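Local coordinates for protein polymerase X (Deinococcus radiodurans, PDB 2W9M) that probably catalyses template-directed addition of deoxyribonucleotides to DNA as a family X repair polymerase, and carries a zinc-binding PHP domain at its C-terminal end, at residues L13-E18 with A40-E45; V322-L327 with A526-V530; V485-N491 with K510-D516. All blocks are in the same frame, centred on the assembly; numbering follows the deposited sequence.

Contact 1. Residues L13-E18 with A40-E45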
loop_
_atom_site.group_PDB
_atom_site.type_symbol
_atom_site.label_atom_id
_atom_site.label_comp_id
_atom_site.label_asym_id
_atom_site.label_seq_id
_atom_site.Cartn_x
_atom_site.Cartn_y
_atom_site.Cartn_z
ATOM N N LEU A 13 -4.864 -21.842 24.717
ATOM C CA LEU A 13 -5.443 -20.591 25.196
ATOM C C LEU A 13 -4.363 -19.721 25.836
ATOM O O LEU A 13 -4.324 -18.504 25.636
ATOM C CB LEU A 13 -6.553 -20.868 26.216
ATOM C CG LEU A 13 -7.617 -21.909 25.856
ATOM C CD1 LEU A 13 -8.616 -22.080 26.994
ATOM C CD2 LEU A 13 -8.331 -21.539 24.566
ATOM N N VAL A 14 -3.484 -20.349 26.608
ATOM C CA VAL A 14 -2.392 -19.625 27.240
ATOM C C VAL A 14 -1.514 -18.956 26.186
ATOM O O VAL A 14 -1.002 -17.859 26.400
ATOM C CB VAL A 14 -1.529 -20.547 28.120
ATOM C CG1 VAL A 14 -0.457 -19.742 28.828
ATOM C CG2 VAL A 14 -2.391 -21.273 29.130
ATOM N N HIS A 15 -1.353 -19.619 25.043
ATOM C CA HIS A 15 -0.489 -19.118 23.977
ATOM C C HIS A 15 -1.100 -17.911 23.263
ATOM O O HIS A 15 -0.408 -16.939 22.961
ATOM C CB HIS A 15 -0.192 -20.224 22.965
ATOM C CG HIS A 15 1.116 -20.057 22.261
ATOM N ND1 HIS A 15 1.553 -18.841 21.780
ATOM C CD2 HIS A 15 2.084 -20.951 21.954
ATOM C CE1 HIS A 15 2.734 -18.993 21.212
ATOM N NE2 HIS A 15 3.079 -20.265 21.302
ATOM N N ALA A 16 -2.396 -17.984 22.985
ATOM C CA ALA A 16 -3.110 -16.865 22.382
ATOM C C ALA A 16 -3.090 -15.658 23.312
ATOM O O ALA A 16 -2.859 -14.534 22.872
ATOM C CB ALA A 16 -4.542 -17.259 22.050
ATOM N N LEU A 17 -3.329 -15.897 24.599
ATOM C CA LEU A 17 -3.280 -14.830 25.598
ATOM C C LEU A 17 -1.891 -14.213 25.665
ATOM O O LEU A 17 -1.752 -13.002 25.820
ATOM C CB LEU A 17 -3.690 -15.351 26.980
ATOM C CG LEU A 17 -5.163 -15.734 27.158
ATOM C CD1 LEU A 17 -5.409 -16.367 28.519
ATOM C CD2 LEU A 17 -6.057 -14.522 26.959
ATOM N N GLU A 18 -0.867 -15.054 25.544
ATOM C CA GLU A 18 0.520 -14.597 25.563
ATOM C C GLU A 18 0.933 -13.906 24.266
ATOM O O GLU A 18 1.867 -13.105 24.255
ATOM C CB GLU A 18 1.467 -15.763 25.857
ATOM C CG GLU A 18 1.653 -16.051 27.340
ATOM C CD GLU A 18 2.225 -17.435 27.608
ATOM O OE1 GLU A 18 1.863 -18.387 26.880
ATOM O OE2 GLU A 18 3.030 -17.573 28.556
ATOM N N ALA A 40 -3.199 -12.916 32.851
ATOM C CA ALA A 40 -4.214 -13.943 32.637
ATOM C C ALA A 40 -3.580 -15.214 32.078
ATOM O O ALA A 40 -4.087 -16.317 32.283
ATOM C CB ALA A 40 -5.306 -13.435 31.706
ATOM N N ALA A 41 -2.466 -15.054 31.373
ATOM C CA ALA A 41 -1.761 -16.190 30.795
ATOM C C ALA A 41 -1.002 -16.959 31.867
ATOM O O ALA A 41 -0.918 -18.186 31.820
ATOM C CB ALA A 41 -0.813 -15.724 29.707
ATOM N N ARG A 42 -0.451 -16.231 32.833
ATOM C CA ARG A 42 0.313 -16.845 33.912
ATOM C C ARG A 42 -0.595 -17.567 34.904
ATOM O O ARG A 42 -0.156 -18.471 35.611
ATOM C CB ARG A 42 1.169 -15.800 34.636
ATOM C CG ARG A 42 2.022 -14.948 33.709
ATOM C CD ARG A 42 3.327 -14.535 34.376
ATOM N NE ARG A 42 4.267 -13.946 33.424
ATOM C CZ ARG A 42 5.589 -14.086 33.493
ATOM N NH1 ARG A 42 6.134 -14.807 34.463
ATOM N NH2 ARG A 42 6.366 -13.515 32.583
ATOM N N SER A 43 -1.861 -17.161 34.954
ATOM C CA SER A 43 -2.839 -17.788 35.840
ATOM C C SER A 43 -3.391 -19.076 35.232
ATOM O O SER A 43 -3.515 -20.090 35.918
ATOM C CB SER A 43 -3.981 -16.819 36.168
ATOM O OG SER A 43 -3.540 -15.764 37.012
ATOM N N LEU A 44 -3.721 -19.035 33.944
ATOM C CA LEU A 44 -4.151 -20.234 33.232
ATOM C C LEU A 44 -3.040 -21.274 33.230
ATOM O O LEU A 44 -3.278 -22.451 32.959
ATOM C CB LEU A 44 -4.554 -19.903 31.795
ATOM C CG LEU A 44 -6.002 -19.468 31.575
ATOM C CD1 LEU A 44 -6.285 -19.314 30.090
ATOM C CD2 LEU A 44 -6.955 -20.473 32.200
ATOM N N GLU A 45 -1.827 -20.824 33.532
ATOM C CA GLU A 45 -0.679 -21.715 33.636
ATOM C C GLU A 45 -0.942 -22.794 34.685
ATOM O O GLU A 45 -1.267 -23.933 34.345
ATOM C CB GLU A 45 0.576 -20.925 34.006
ATOM C CG GLU A 45 1.855 -21.511 33.445
ATOM C CD GLU A 45 1.977 -21.289 31.952
ATOM O OE1 GLU A 45 1.724 -20.151 31.501
ATOM O OE2 GLU A 45 2.327 -22.247 31.230
#

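Contact 2. Residues V322-L327 with A526-V530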
loop_
_atom_site.group_PDB
_atom_site.type_symbol
_atom_site.label_atom_id
_atom_site.label_comp_id
_atom_site.label_asym_id
_atom_site.label_seq_id
_atom_site.Cartn_x
_atom_site.Cartn_y
_atom_site.Cartn_z
ATOM N N VAL A 322 -1.459 12.975 -13.108
ATOM C CA VAL A 322 -0.838 13.294 -11.829
ATOM C C VAL A 322 0.528 12.619 -11.682
ATOM O O VAL A 322 0.758 11.533 -12.219
ATOM C CB VAL A 322 -1.761 12.905 -10.650
ATOM C CG1 VAL A 322 -2.028 11.408 -10.650
ATOM C CG2 VAL A 322 -1.164 13.347 -9.328
ATOM N N THR A 323 1.435 13.279 -10.968
ATOM C CA THR A 323 2.739 12.706 -10.654
ATOM C C THR A 323 3.029 12.893 -9.172
ATOM O O THR A 323 2.345 13.663 -8.497
ATOM C CB THR A 323 3.864 13.372 -11.458
ATOM O OG1 THR A 323 4.012 14.733 -11.033
ATOM C CG2 THR A 323 3.552 13.337 -12.945
ATOM N N VAL A 324 4.042 12.194 -8.668
ATOM C CA VAL A 324 4.423 12.307 -7.264
ATOM C C VAL A 324 4.730 13.761 -6.900
ATOM O O VAL A 324 4.499 14.194 -5.767
ATOM C CB VAL A 324 5.632 11.400 -6.923
ATOM C CG1 VAL A 324 6.122 11.664 -5.511
ATOM C CG2 VAL A 324 5.254 9.940 -7.079
ATOM N N GLY A 325 5.233 14.516 -7.872
ATOM C CA GLY A 325 5.563 15.915 -7.659
ATOM C C GLY A 325 4.354 16.827 -7.530
ATOM O O GLY A 325 4.472 17.945 -7.032
ATOM N N ASP A 326 3.193 16.355 -7.978
ATOM C CA ASP A 326 1.954 17.127 -7.896
ATOM C C ASP A 326 1.298 16.995 -6.528
ATOM O O ASP A 326 0.275 17.621 -6.256
ATOM C CB ASP A 326 0.965 16.668 -8.965
ATOM C CG ASP A 326 1.405 17.040 -10.362
ATOM O OD1 ASP A 326 1.831 18.197 -10.563
ATOM O OD2 ASP A 326 1.321 16.173 -11.260
ATOM N N LEU A 327 1.880 16.166 -5.673
ATOM C CA LEU A 327 1.312 15.923 -4.358
ATOM C C LEU A 327 1.894 16.890 -3.331
ATOM O O LEU A 327 2.849 16.565 -2.629
ATOM C CB LEU A 327 1.561 14.474 -3.934
ATOM C CG LEU A 327 0.567 13.396 -4.387
ATOM C CD1 LEU A 327 -0.038 13.690 -5.753
ATOM C CD2 LEU A 327 1.245 12.036 -4.371
ATOM N N ALA A 526 4.005 7.004 -2.097
ATOM C CA ALA A 526 3.171 7.836 -2.961
ATOM C C ALA A 526 3.301 7.412 -4.420
ATOM O O ALA A 526 2.333 7.428 -5.177
ATOM C CB ALA A 526 3.547 9.289 -2.804
ATOM N N ARG A 527 4.515 7.029 -4.794
ATOM C CA ARG A 527 4.837 6.574 -6.139
ATOM C C ARG A 527 3.984 5.391 -6.608
ATOM O O ARG A 527 3.695 5.268 -7.795
ATOM C CB ARG A 527 6.326 6.232 -6.191
ATOM C CG ARG A 527 6.729 5.107 -7.105
ATOM C CD ARG A 527 8.028 4.491 -6.592
ATOM N NE ARG A 527 8.891 4.026 -7.674
ATOM C CZ ARG A 527 9.985 3.294 -7.491
ATOM N NH1 ARG A 527 10.341 2.935 -6.263
ATOM N NH2 ARG A 527 10.717 2.913 -8.530
ATOM N N TYR A 528 3.576 4.531 -5.678
ATOM C CA TYR A 528 2.730 3.387 -6.018
ATOM C C TYR A 528 1.275 3.798 -6.207
ATOM O O TYR A 528 0.589 3.282 -7.085
ATOM C CB TYR A 528 2.838 2.286 -4.955
ATOM C CG TYR A 528 4.256 1.849 -4.680
ATOM C CD1 TYR A 528 4.848 2.078 -3.441
ATOM C CD2 TYR A 528 5.009 1.218 -5.661
ATOM C CE1 TYR A 528 6.148 1.686 -3.187
ATOM C CE2 TYR A 528 6.311 0.820 -5.417
ATOM C CZ TYR A 528 6.875 1.055 -4.177
ATOM O OH TYR A 528 8.170 0.657 -3.933
ATOM N N GLY A 529 0.806 4.719 -5.372
ATOM C CA GLY A 529 -0.532 5.262 -5.510
ATOM C C GLY A 529 -0.681 6.023 -6.813
ATOM O O GLY A 529 -1.706 5.931 -7.485
ATOM N N VAL A 530 0.352 6.777 -7.171
ATOM C CA VAL A 530 0.348 7.543 -8.412
ATOM C C VAL A 530 0.260 6.638 -9.646
ATOM O O VAL A 530 -0.422 6.975 -10.613
ATOM C CB VAL A 530 1.583 8.462 -8.515
ATOM C CG1 VAL A 530 1.748 8.979 -9.930
ATOM C CG2 VAL A 530 1.467 9.615 -7.528
#

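Contact 3. Residues V485-N491 with K510-D516. With ZN (zinc ion), chain D.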
loop_
_atom_site.group_PDB
_atom_site.type_symbol
_atom_site.label_atom_id
_atom_site.label_comp_id
_atom_site.label_asym_id
_atom_site.label_seq_id
_atom_site.Cartn_x
_atom_site.Cartn_y
_atom_site.Cartn_z
ATOM N N VAL A 485 -14.432 13.057 -0.448
ATOM C CA VAL A 485 -13.395 12.543 -1.340
ATOM C C VAL A 485 -12.978 11.129 -0.960
ATOM O O VAL A 485 -12.900 10.795 0.217
ATOM C CB VAL A 485 -12.175 13.498 -1.433
ATOM C CG1 VAL A 485 -12.322 14.651 -0.472
ATOM C CG2 VAL A 485 -10.873 12.749 -1.214
ATOM N N VAL A 486 -12.746 10.293 -1.968
ATOM C CA VAL A 486 -12.424 8.893 -1.739
ATOM C C VAL A 486 -10.926 8.657 -1.905
ATOM O O VAL A 486 -10.298 9.190 -2.821
ATOM C CB VAL A 486 -13.254 7.958 -2.653
ATOM C CG1 VAL A 486 -13.388 8.546 -4.030
ATOM C CG2 VAL A 486 -12.631 6.570 -2.717
ATOM N N GLU A 487 -10.355 7.869 -1.002
ATOM C CA GLU A 487 -8.911 7.699 -0.948
ATOM C C GLU A 487 -8.420 6.605 -1.886
ATOM O O GLU A 487 -9.039 5.550 -2.011
ATOM C CB GLU A 487 -8.475 7.395 0.490
ATOM C CG GLU A 487 -7.051 6.867 0.642
ATOM C CD GLU A 487 -6.634 6.734 2.105
ATOM O OE1 GLU A 487 -6.335 7.775 2.729
ATOM O OE2 GLU A 487 -6.607 5.597 2.631
ATOM N N ILE A 488 -7.313 6.880 -2.560
ATOM C CA ILE A 488 -6.556 5.848 -3.244
ATOM C C ILE A 488 -5.320 5.604 -2.394
ATOM O O ILE A 488 -4.333 6.334 -2.482
ATOM C CB ILE A 488 -6.149 6.274 -4.663
ATOM C CG1 ILE A 488 -7.389 6.467 -5.540
ATOM C CG2 ILE A 488 -5.213 5.247 -5.280
ATOM C CD1 ILE A 488 -7.073 7.002 -6.919
ATOM N N ASN A 489 -5.394 4.589 -1.541
ATOM C CA ASN A 489 -4.346 4.331 -0.569
ATOM C C ASN A 489 -3.092 3.835 -1.264
ATOM O O ASN A 489 -3.087 2.768 -1.878
ATOM C CB ASN A 489 -4.835 3.335 0.485
ATOM C CG ASN A 489 -3.977 3.334 1.730
ATOM O OD1 ASN A 489 -2.809 2.956 1.691
ATOM N ND2 ASN A 489 -4.555 3.756 2.847
ATOM N N ALA A 490 -2.032 4.629 -1.174
ATOM C CA ALA A 490 -0.795 4.354 -1.895
ATOM C C ALA A 490 0.046 3.224 -1.300
ATOM O O ALA A 490 0.980 2.750 -1.944
ATOM C CB ALA A 490 0.037 5.629 -2.025
ATOM N N ASN A 491 -0.264 2.797 -0.078
ATOM C CA ASN A 491 0.467 1.677 0.518
ATOM C C ASN A 491 0.375 0.454 -0.390
ATOM O O ASN A 491 -0.720 0.038 -0.758
ATOM C CB ASN A 491 -0.046 1.358 1.928
ATOM C CG ASN A 491 0.727 0.223 2.592
ATOM O OD1 ASN A 491 0.525 -0.952 2.283
ATOM N ND2 ASN A 491 1.608 0.573 3.516
ATOM N N LYS A 510 -13.828 13.300 -6.448
ATOM C CA LYS A 510 -12.489 13.812 -6.225
ATOM C C LYS A 510 -11.747 12.757 -5.423
ATOM O O LYS A 510 -12.322 12.121 -4.547
ATOM C CB LYS A 510 -12.527 15.134 -5.462
ATOM C CG LYS A 510 -12.913 16.326 -6.316
ATOM C CD LYS A 510 -12.367 17.623 -5.738
ATOM C CE LYS A 510 -10.925 17.865 -6.167
ATOM N NZ LYS A 510 -10.029 16.723 -5.827
ATOM N N PHE A 511 -10.474 12.558 -5.723
ATOM C CA PHE A 511 -9.716 11.514 -5.052
ATOM C C PHE A 511 -8.596 12.091 -4.203
ATOM O O PHE A 511 -8.218 13.255 -4.352
ATOM C CB PHE A 511 -9.140 10.532 -6.072
ATOM C CG PHE A 511 -10.181 9.879 -6.929
ATOM C CD1 PHE A 511 -10.612 10.486 -8.095
ATOM C CD2 PHE A 511 -10.738 8.665 -6.562
ATOM C CE1 PHE A 511 -11.577 9.892 -8.884
ATOM C CE2 PHE A 511 -11.697 8.065 -7.347
ATOM C CZ PHE A 511 -12.118 8.681 -8.512
ATOM N N ALA A 512 -8.073 11.264 -3.307
ATOM C CA ALA A 512 -6.905 11.628 -2.530
ATOM C C ALA A 512 -5.886 10.487 -2.575
ATOM O O ALA A 512 -6.181 9.366 -2.155
ATOM C CB ALA A 512 -7.310 11.938 -1.091
ATOM N N ILE A 513 -4.699 10.766 -3.100
ATOM C CA ILE A 513 -3.631 9.774 -3.114
ATOM C C ILE A 513 -2.841 9.861 -1.814
ATOM O O ILE A 513 -1.966 10.710 -1.663
ATOM C CB ILE A 513 -2.696 9.955 -4.325
ATOM C CG1 ILE A 513 -3.507 9.984 -5.620
ATOM C CG2 ILE A 513 -1.675 8.831 -4.389
ATOM C CD1 ILE A 513 -2.680 10.304 -6.854
ATOM N N ASN A 514 -3.166 8.976 -0.877
ATOM C CA ASN A 514 -2.597 9.014 0.471
ATOM C C ASN A 514 -1.712 7.806 0.759
ATOM O O ASN A 514 -2.081 6.671 0.459
ATOM C CB ASN A 514 -3.716 9.088 1.513
ATOM C CG ASN A 514 -4.616 10.310 1.329
ATOM O OD1 ASN A 514 -4.286 11.238 0.584
ATOM N ND2 ASN A 514 -5.758 10.313 2.012
ATOM N N THR A 515 -0.551 8.054 1.355
ATOM C CA THR A 515 0.434 7.006 1.597
ATOM C C THR A 515 0.091 6.119 2.799
ATOM O O THR A 515 0.492 4.952 2.855
ATOM C CB THR A 515 1.825 7.612 1.826
ATOM O OG1 THR A 515 1.774 8.505 2.949
ATOM C CG2 THR A 515 2.278 8.382 0.601
ATOM N N ASP A 516 -0.645 6.673 3.760
ATOM C CA ASP A 516 -0.932 5.966 5.003
ATOM C C ASP A 516 0.370 5.570 5.696
ATOM O O ASP A 516 0.463 4.505 6.310
ATOM C CB ASP A 516 -1.790 4.727 4.731
ATOM C CG ASP A 516 -2.548 4.259 5.961
ATOM O OD1 ASP A 516 -2.310 4.816 7.050
ATOM O OD2 ASP A 516 -3.382 3.335 5.842
HETATM ZN ZN ZN D . -4.337 4.770 8.339
HETATM O O HOH W 1 3.068 3.230 3.514
#

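Contact 1. Residues L13-E18 with A40-E45
Two helical turns, 13-18 and 40-45, lie antiparallel at 164° with their axes 8.7 Å apart, with Ala41, a small side chain pointing at the other helix, in the middle of the interface. Val14 sits across from it, and the two CA atoms are 5.0 Å apart. With chi1 in t, Val14 sends its two methyls to different neighbours: CG1 rests 3.4 Å from the backbone O of Ala41, while CG2 meets CB of Leu44 at 3.7 Å. Leu17 and Leu44 both use the mt rotamer, and from opposing helices they touch tip to tip, CD1 of Leu17 to CD1 of Leu44 at 3.5 Å. CB of Leu17 also packs on CB of Ala41 at 4.0 Å. The margin is made by two glutamates. Glu18, at chi1 m and chi2 t, lays CG against CB of Ala41 at 3.4 Å, and Glu45 folds back with chi2 in p, so that OE2 of Glu18 and OE1 of Glu45 come within 4.1 Å: like charges, not a bond. No hydrogen bond links the two helices. Leu73 of helix 67-79 touches both Leu13 and Leu44, and Phe82 lies on Leu17. This small all-helical core belongs to the N-terminal helix-hairpin-helix domain, as in the 8 kDa domain of family X polymerases.

Contact 2. Residues V322-L327 with A526-V530
Val530 pushes its two methyls into the hollow side of the turn at 322-327. CG1 of Val530 lies 3.6 Å from the backbone O of Val322 and 3.9 Å from CA of Thr323, while CG2 of Val530 meets CG2 of Val324 at 3.8 Å and CD2 of Leu327 at 4.0 Å. One turn earlier on the same helix, Ala526 offers CB to CD2 of Leu327 at 3.9 Å, so Leu327 bridges both residues. Val324 reaches over the helix backbone instead, its CG2 3.5 Å from CA of Arg527; the guanidinium end of that arginine runs away from the turn. No hydrogen bond crosses; the contact is one of van der Waals packing, mostly between apolar side chains.

The turn keeps its shape through its own bonds. Residues 324-326 form a 3-10 turn, with the N of Asp326 bonded to O of Thr323 at 2.9 Å. The carboxylate then folds back: OD2 of Asp326 accepts from N of Thr323 at 2.9 Å, and weakly from OG1 of Thr323 at 3.1 Å. These polar groups gather at the turn itself, while Val324 and Leu327 supply the apolar surface for 526-530, and the side chain of Val322 packs on Ala533 further along the helix.

In the fold, the turn leads into strand 329-333, the first strand of the PHP barrel, and helix 526-535 follows strand 511-514, the last strand, which lies beside the first. Arg534 of that helix hydrogen-bonds to the backbone O of Val322, and Tyr528, facing away from the turn, packs against helix 163-176.

Contact 3. Residues V485-N491 with K510-D516
A run of buried polar side chains leads along this strand pair to a zinc ion. Glu487 OE1 accepts from ND2 of Asn514 at 2.7 Å and Glu487 OE2 from ND2 of Asn489 at 2.8 Å; that same ND2 of Asn489 also donates to OD2 of Asp516 at 3.2 Å, while OD1 of Asp516 binds the zinc at 2.4 Å. His332, His334 and Glu401 complete this metal site, and Glu487 also hydrogen-bonds to His332, so it holds a ligand from behind.

The backbones run parallel, with Val486 N bonded to Lys510 O at 3.2 Å, Ala512 N to Val486 O at 3.1 Å and Ile488 N to Ala512 O at 2.8 Å. Past a weak bond from Asn514 N to Ile488 O, the pairing tightens again where Ala490 N meets Asn514 O at 2.6 Å. Beyond it, Asn489 OD1 takes the N of Asn491 at 3.1 Å in an Asx turn. The face opposite Glu487 and Asn489 is apolar: CD1 of Ile488 and CG1 of Val486 touch CD2 of Phe511 at 4.0 and 3.7 Å.

These two strands, joined through helix 499-505, form the last beta-alpha-beta unit of the distorted (beta/alpha)7 barrel of the PHP domain, where Asn514 packs on Ile331 and His332 of strand 329-333; strand 453-454 flanks 485-489, and helix 526-535 packs against Ile513 and Thr515.

In the fold
Starting from the N terminus, contact 1 closes first, pairing helices 10-26 and 34-45 in the helix-hairpin-helix region. The chain then runs through the rest of the polymerase part before contact 2 opens at 322-327, just ahead of strand 329-333, and closes about 200 residues later on helix 526-535. Contact 3 is nested inside that loop, pairing the last two strands of the PHP barrel. Contacts 2 and 3 touch: Gly529 CA packs on Ala490 CB at 3.6 Å, so one helix serves both, joining the entrance of the zinc-binding domain to its last strands. Contact 1 stands apart, its centre about 40 Å from that of contact 3.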